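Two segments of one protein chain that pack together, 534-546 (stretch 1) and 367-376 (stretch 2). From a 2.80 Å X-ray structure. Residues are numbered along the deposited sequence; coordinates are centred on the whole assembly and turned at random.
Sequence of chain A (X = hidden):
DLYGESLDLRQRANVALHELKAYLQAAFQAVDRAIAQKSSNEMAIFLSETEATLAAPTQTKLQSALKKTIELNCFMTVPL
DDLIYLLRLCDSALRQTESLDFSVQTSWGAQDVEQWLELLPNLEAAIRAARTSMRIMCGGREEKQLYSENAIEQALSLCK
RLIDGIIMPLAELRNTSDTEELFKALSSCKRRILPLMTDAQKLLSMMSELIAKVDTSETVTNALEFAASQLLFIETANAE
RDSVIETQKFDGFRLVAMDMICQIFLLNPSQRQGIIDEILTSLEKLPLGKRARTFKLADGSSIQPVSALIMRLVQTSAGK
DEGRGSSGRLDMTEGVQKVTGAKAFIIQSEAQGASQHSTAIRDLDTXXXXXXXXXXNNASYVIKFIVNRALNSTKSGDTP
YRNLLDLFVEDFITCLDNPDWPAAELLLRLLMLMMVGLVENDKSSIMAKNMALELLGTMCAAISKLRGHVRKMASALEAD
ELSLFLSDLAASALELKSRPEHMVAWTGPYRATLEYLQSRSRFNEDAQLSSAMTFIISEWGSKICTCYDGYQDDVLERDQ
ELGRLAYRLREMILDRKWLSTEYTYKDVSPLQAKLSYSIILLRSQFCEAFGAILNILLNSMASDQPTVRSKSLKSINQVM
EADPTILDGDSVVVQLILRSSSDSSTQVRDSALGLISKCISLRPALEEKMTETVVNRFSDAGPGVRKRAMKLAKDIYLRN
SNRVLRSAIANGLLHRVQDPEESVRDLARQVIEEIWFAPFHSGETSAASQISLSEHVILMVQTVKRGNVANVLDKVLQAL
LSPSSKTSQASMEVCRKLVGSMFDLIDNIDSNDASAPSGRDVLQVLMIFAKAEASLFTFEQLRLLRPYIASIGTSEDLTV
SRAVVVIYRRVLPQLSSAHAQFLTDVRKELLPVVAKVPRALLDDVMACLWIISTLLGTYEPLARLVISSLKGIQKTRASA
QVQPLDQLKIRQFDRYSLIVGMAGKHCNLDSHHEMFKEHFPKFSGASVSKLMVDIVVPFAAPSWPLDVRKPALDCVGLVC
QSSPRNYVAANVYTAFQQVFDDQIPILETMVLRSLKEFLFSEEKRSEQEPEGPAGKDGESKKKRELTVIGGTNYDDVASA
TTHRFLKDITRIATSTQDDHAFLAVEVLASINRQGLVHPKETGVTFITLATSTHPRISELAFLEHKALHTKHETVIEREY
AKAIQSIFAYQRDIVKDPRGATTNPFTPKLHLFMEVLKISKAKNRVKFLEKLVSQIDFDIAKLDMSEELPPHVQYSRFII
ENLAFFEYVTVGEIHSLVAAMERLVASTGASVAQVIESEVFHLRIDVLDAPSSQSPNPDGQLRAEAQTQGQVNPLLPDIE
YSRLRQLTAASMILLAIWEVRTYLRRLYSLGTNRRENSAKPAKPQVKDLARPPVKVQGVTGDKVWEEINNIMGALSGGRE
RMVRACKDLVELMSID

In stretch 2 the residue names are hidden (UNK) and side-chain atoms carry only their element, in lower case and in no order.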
# COMPACT_ATOMS: atom_id res chain seq x y z
N THR A 534 0.62 30.16 -32.06
CA THR A 534 -0.32 31.17 -31.59
C THR A 534 -0.83 30.84 -30.19
O THR A 534 -0.92 31.72 -29.33
CB THR A 534 -1.48 31.31 -32.57
OG1 THR A 534 -2.13 30.05 -32.75
CG2 THR A 534 -0.99 31.82 -33.92
N PHE A 535 -1.16 29.57 -29.95
CA PHE A 535 -1.59 29.13 -28.63
C PHE A 535 -0.57 29.52 -27.57
O PHE A 535 -0.90 30.15 -26.56
CB PHE A 535 -1.82 27.62 -28.65
CG PHE A 535 -2.50 27.07 -27.43
CD1 PHE A 535 -1.77 26.72 -26.31
CD2 PHE A 535 -3.87 26.87 -27.43
CE1 PHE A 535 -2.40 26.20 -25.20
CE2 PHE A 535 -4.50 26.35 -26.32
CZ PHE A 535 -3.77 26.02 -25.20
N ILE A 536 0.70 29.14 -27.78
CA ILE A 536 1.73 29.45 -26.80
C ILE A 536 1.88 30.96 -26.63
O ILE A 536 2.10 31.45 -25.52
CB ILE A 536 3.06 28.79 -27.21
CG1 ILE A 536 3.01 27.30 -26.86
CG2 ILE A 536 4.25 29.45 -26.51
CD1 ILE A 536 4.13 26.49 -27.46
N ILE A 537 1.76 31.72 -27.72
CA ILE A 537 1.85 33.17 -27.63
C ILE A 537 0.78 33.71 -26.69
O ILE A 537 1.04 34.58 -25.85
CB ILE A 537 1.76 33.81 -29.03
CG1 ILE A 537 2.99 33.44 -29.86
CG2 ILE A 537 1.64 35.33 -28.94
CD1 ILE A 537 2.84 33.74 -31.34
N SER A 538 -0.46 33.22 -26.83
CA SER A 538 -1.52 33.68 -25.95
C SER A 538 -1.25 33.27 -24.50
O SER A 538 -1.49 34.05 -23.58
CB SER A 538 -2.87 33.14 -26.42
OG SER A 538 -2.84 31.73 -26.58
N GLU A 539 -0.74 32.05 -24.29
CA GLU A 539 -0.35 31.65 -22.94
C GLU A 539 0.68 32.62 -22.36
O GLU A 539 0.60 33.00 -21.18
CB GLU A 539 0.20 30.23 -22.94
CG GLU A 539 -0.85 29.15 -23.05
CD GLU A 539 -0.27 27.76 -22.87
OE1 GLU A 539 0.97 27.61 -22.96
OE2 GLU A 539 -1.05 26.82 -22.62
N TRP A 540 1.65 33.02 -23.17
CA TRP A 540 2.67 33.96 -22.72
C TRP A 540 2.05 35.29 -22.31
O TRP A 540 2.32 35.80 -21.22
CB TRP A 540 3.69 34.16 -23.84
CG TRP A 540 4.93 34.91 -23.45
CD1 TRP A 540 5.26 35.38 -22.21
CD2 TRP A 540 6.01 35.28 -24.32
NE1 TRP A 540 6.48 36.01 -22.25
CE2 TRP A 540 6.96 35.96 -23.54
CE3 TRP A 540 6.27 35.09 -25.68
CZ2 TRP A 540 8.15 36.46 -24.07
CZ3 TRP A 540 7.45 35.59 -26.20
CH2 TRP A 540 8.37 36.27 -25.40
N GLY A 541 1.20 35.85 -23.17
CA GLY A 541 0.53 37.10 -22.82
C GLY A 541 -0.24 36.99 -21.52
O GLY A 541 -0.12 37.85 -20.64
N SER A 542 -1.03 35.93 -21.38
CA SER A 542 -1.82 35.76 -20.16
C SER A 542 -0.93 35.67 -18.94
O SER A 542 -1.26 36.23 -17.88
CB SER A 542 -2.70 34.52 -20.28
OG SER A 542 -3.44 34.32 -19.09
N LYS A 543 0.19 34.96 -19.04
CA LYS A 543 1.09 34.86 -17.89
C LYS A 543 1.73 36.20 -17.57
O LYS A 543 1.95 36.51 -16.40
CB LYS A 543 2.16 33.80 -18.15
CG LYS A 543 1.63 32.37 -18.08
CD LYS A 543 1.21 31.99 -16.67
CE LYS A 543 0.61 30.60 -16.62
NZ LYS A 543 0.14 30.25 -15.24
N ILE A 544 2.02 37.02 -18.59
CA ILE A 544 2.46 38.39 -18.33
C ILE A 544 1.41 39.12 -17.49
O ILE A 544 1.73 39.72 -16.45
CB ILE A 544 2.73 39.12 -19.66
CG1 ILE A 544 3.96 38.52 -20.34
CG2 ILE A 544 2.94 40.61 -19.43
CD1 ILE A 544 4.04 38.84 -21.81
N CYS A 545 0.15 39.07 -17.92
CA CYS A 545 -0.90 39.76 -17.19
C CYS A 545 -1.01 39.26 -15.76
O CYS A 545 -1.11 40.06 -14.82
CB CYS A 545 -2.24 39.60 -17.92
SG CYS A 545 -2.27 40.38 -19.54
N THR A 546 -1.00 37.94 -15.56
CA THR A 546 -1.10 37.40 -14.21
C THR A 546 0.08 37.84 -13.35
O THR A 546 -0.09 38.21 -12.19
CB THR A 546 -1.17 35.87 -14.26
OG1 THR A 546 -2.41 35.48 -14.87
CG2 THR A 546 -1.09 35.26 -12.86
N UNK A 367 -7.23 41.50 -24.94
CA UNK A 367 -7.06 40.77 -26.20
C UNK A 367 -6.80 39.29 -25.96
O UNK A 367 -7.23 38.45 -26.76
c UNK A 367 -4.95 41.39 -29.42
c UNK A 367 -5.93 41.39 -27.05
c UNK A 367 -4.58 41.18 -26.39
c UNK A 367 -5.94 40.77 -28.45
N UNK A 368 -6.11 38.93 -24.88
CA UNK A 368 -5.63 37.56 -24.71
C UNK A 368 -6.60 36.68 -23.94
O UNK A 368 -6.70 35.48 -24.24
o UNK A 368 -4.39 37.97 -22.65
c UNK A 368 -4.27 37.56 -24.00
N UNK A 369 -7.32 37.22 -22.96
CA UNK A 369 -8.18 36.35 -22.15
C UNK A 369 -9.26 35.65 -22.97
O UNK A 369 -9.55 34.48 -22.66
o UNK A 369 -9.54 38.27 -21.52
c UNK A 369 -7.75 37.63 -20.03
c UNK A 369 -8.82 37.15 -21.00
N UNK A 370 -9.86 36.25 -24.00
CA UNK A 370 -10.86 35.50 -24.78
C UNK A 370 -10.28 34.30 -25.52
O UNK A 370 -10.97 33.28 -25.67
c UNK A 370 -9.70 37.62 -24.51
c UNK A 370 -10.99 37.87 -25.20
c UNK A 370 -11.41 36.55 -25.76
N UNK A 371 -9.04 34.39 -25.99
CA UNK A 371 -8.43 33.28 -26.71
C UNK A 371 -8.28 32.06 -25.80
O UNK A 371 -8.64 30.94 -26.18
c UNK A 371 -7.11 34.95 -28.17
c UNK A 371 -7.90 34.67 -29.43
c UNK A 371 -7.07 33.71 -27.26
c UNK A 371 -5.70 35.40 -28.52
N UNK A 372 -7.76 32.27 -24.59
CA UNK A 372 -7.62 31.17 -23.65
C UNK A 372 -8.95 30.73 -23.07
O UNK A 372 -9.09 29.57 -22.66
c UNK A 372 -6.65 31.57 -22.54
c UNK A 372 -5.23 31.83 -23.05
c UNK A 372 -4.55 30.53 -23.50
c UNK A 372 -4.41 32.50 -21.99
N UNK A 373 -9.95 31.62 -23.05
CA UNK A 373 -11.29 31.22 -22.66
C UNK A 373 -11.90 30.27 -23.68
O UNK A 373 -12.53 29.27 -23.31
c UNK A 373 -12.74 32.60 -21.08
o UNK A 373 -13.37 34.68 -20.13
o UNK A 373 -14.70 33.81 -21.65
c UNK A 373 -13.67 33.78 -20.94
c UNK A 373 -12.18 32.45 -22.48
N UNK A 374 -11.73 30.55 -24.97
CA UNK A 374 -12.22 29.63 -25.99
C UNK A 374 -11.43 28.33 -25.97
O UNK A 374 -12.01 27.24 -26.12
c UNK A 374 -12.16 30.27 -27.37
o UNK A 374 -10.81 30.65 -27.68
c UNK A 374 -13.05 31.50 -27.44
N UNK A 375 -10.11 28.40 -25.78
CA UNK A 375 -9.32 27.18 -25.66
C UNK A 375 -9.83 26.31 -24.53
O UNK A 375 -10.06 25.10 -24.70
c UNK A 375 -7.84 27.53 -25.45
N UNK A 376 -10.03 26.90 -23.35
CA UNK A 376 -10.58 26.14 -22.23
C UNK A 376 -11.98 25.62 -22.53
O UNK A 376 -12.34 24.52 -22.08
n UNK A 376 -13.59 27.94 -18.74
c UNK A 376 -12.61 28.85 -18.78
c UNK A 376 -11.08 26.27 -19.73
n UNK A 376 -12.92 30.13 -18.94
c UNK A 376 -10.90 27.10 -18.48
c UNK A 376 -10.58 27.00 -20.97
n UNK A 376 -11.34 28.48 -18.66

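Position 367 carries four side-chain carbons, forked at the first, with one arm two carbons long. A fork at the beta carbon with unequal arms identifies Ile-367, whose side chain is out of reach of the other helix. At position 368 a single carbon bears one oxygen, which lies 4.1 Å from Ser-542 N and 4.5 Å from Cys-545 SG, contacts of packing rather than hydrogen bonds. One carbon and one hydroxyl make this Ser-368. It points toward stretch 1 where the CA atoms come nearest, Ser-368 CA lying 5.8 Å from Ser-538 CA, and its hydroxyl is satisfied elsewhere in the structure. Gly-541 faces this residue without a side chain, and a CB in ideal geometry there would sit only 3.9 Å from Ser-368 CB.

Position 369 has one carbon carrying an oxygen and a second carbon, the branched hydroxyl side chain of threonine. Thr-369 points sideways, its CG2 5.5 Å from Ser-542 OG. At 370 three carbons close a ring onto the backbone nitrogen, which only proline does. Pro-370 is exposed and out of reach of stretch 1. The helix is kinked here: the proline N has no hydrogen and no bond to the turn before, and the N of 371 has no regular helical bond but only a weak one to Ser-368 O at 3.1 Å.

Position 371 shows four carbons forked at the second, one terminal carbon lying 4.2 Å from Ser-538 CB. This is Leu-371, which points toward stretch 1. The same count and fork recur at 372, but the contact is far more extensive. One terminal carbon lies 3.2 Å from Ser-542 CB and 3.7 Å from Ser-538 O, while the other lies 3.7 Å from Ser-538 OG and 4.0 Å from Glu-539 CG. The residue is Leu-372, in the m,t rotamer.

At 373 three carbons end in two oxygens, a carboxylate one carbon longer than aspartate's. Glu-373 is exposed and reaches nothing on stretch 1. Position 374 repeats the single carbon bearing an oxygen and a carbon. Thr-374 is also out of reach, and its OG1 donates to Leu-371 O at 2.7 Å within its own helix. At 375 one lone carbon, CB, approaches Phe-535 CE2 to 3.6 Å, lying oblique to the ring; it defines Ala-375. Position 376 has three carbons, a nitrogen, and a carbon carrying two more nitrogens, a guanidinium. The end of Arg-376 leads away from stretch 1.

The two helices cross at 123°, with axes 8.9 Å apart at closest approach, and bury 348 Å² between them. No hydrogen bond joins them, so the contact rests on fit. Leu-372, with the largest covered area, packs against the turn from Ser-538 to Ser-542, while Ala-375 meets Phe-535 and Ser-368 lies near Gly-541. The polar surface under Leu-372 is partly satisfied locally: Ser-538 OG donates to Phe-535 O at 2.5 Å.

Stretch 2 367-376: ISTPLLETAR
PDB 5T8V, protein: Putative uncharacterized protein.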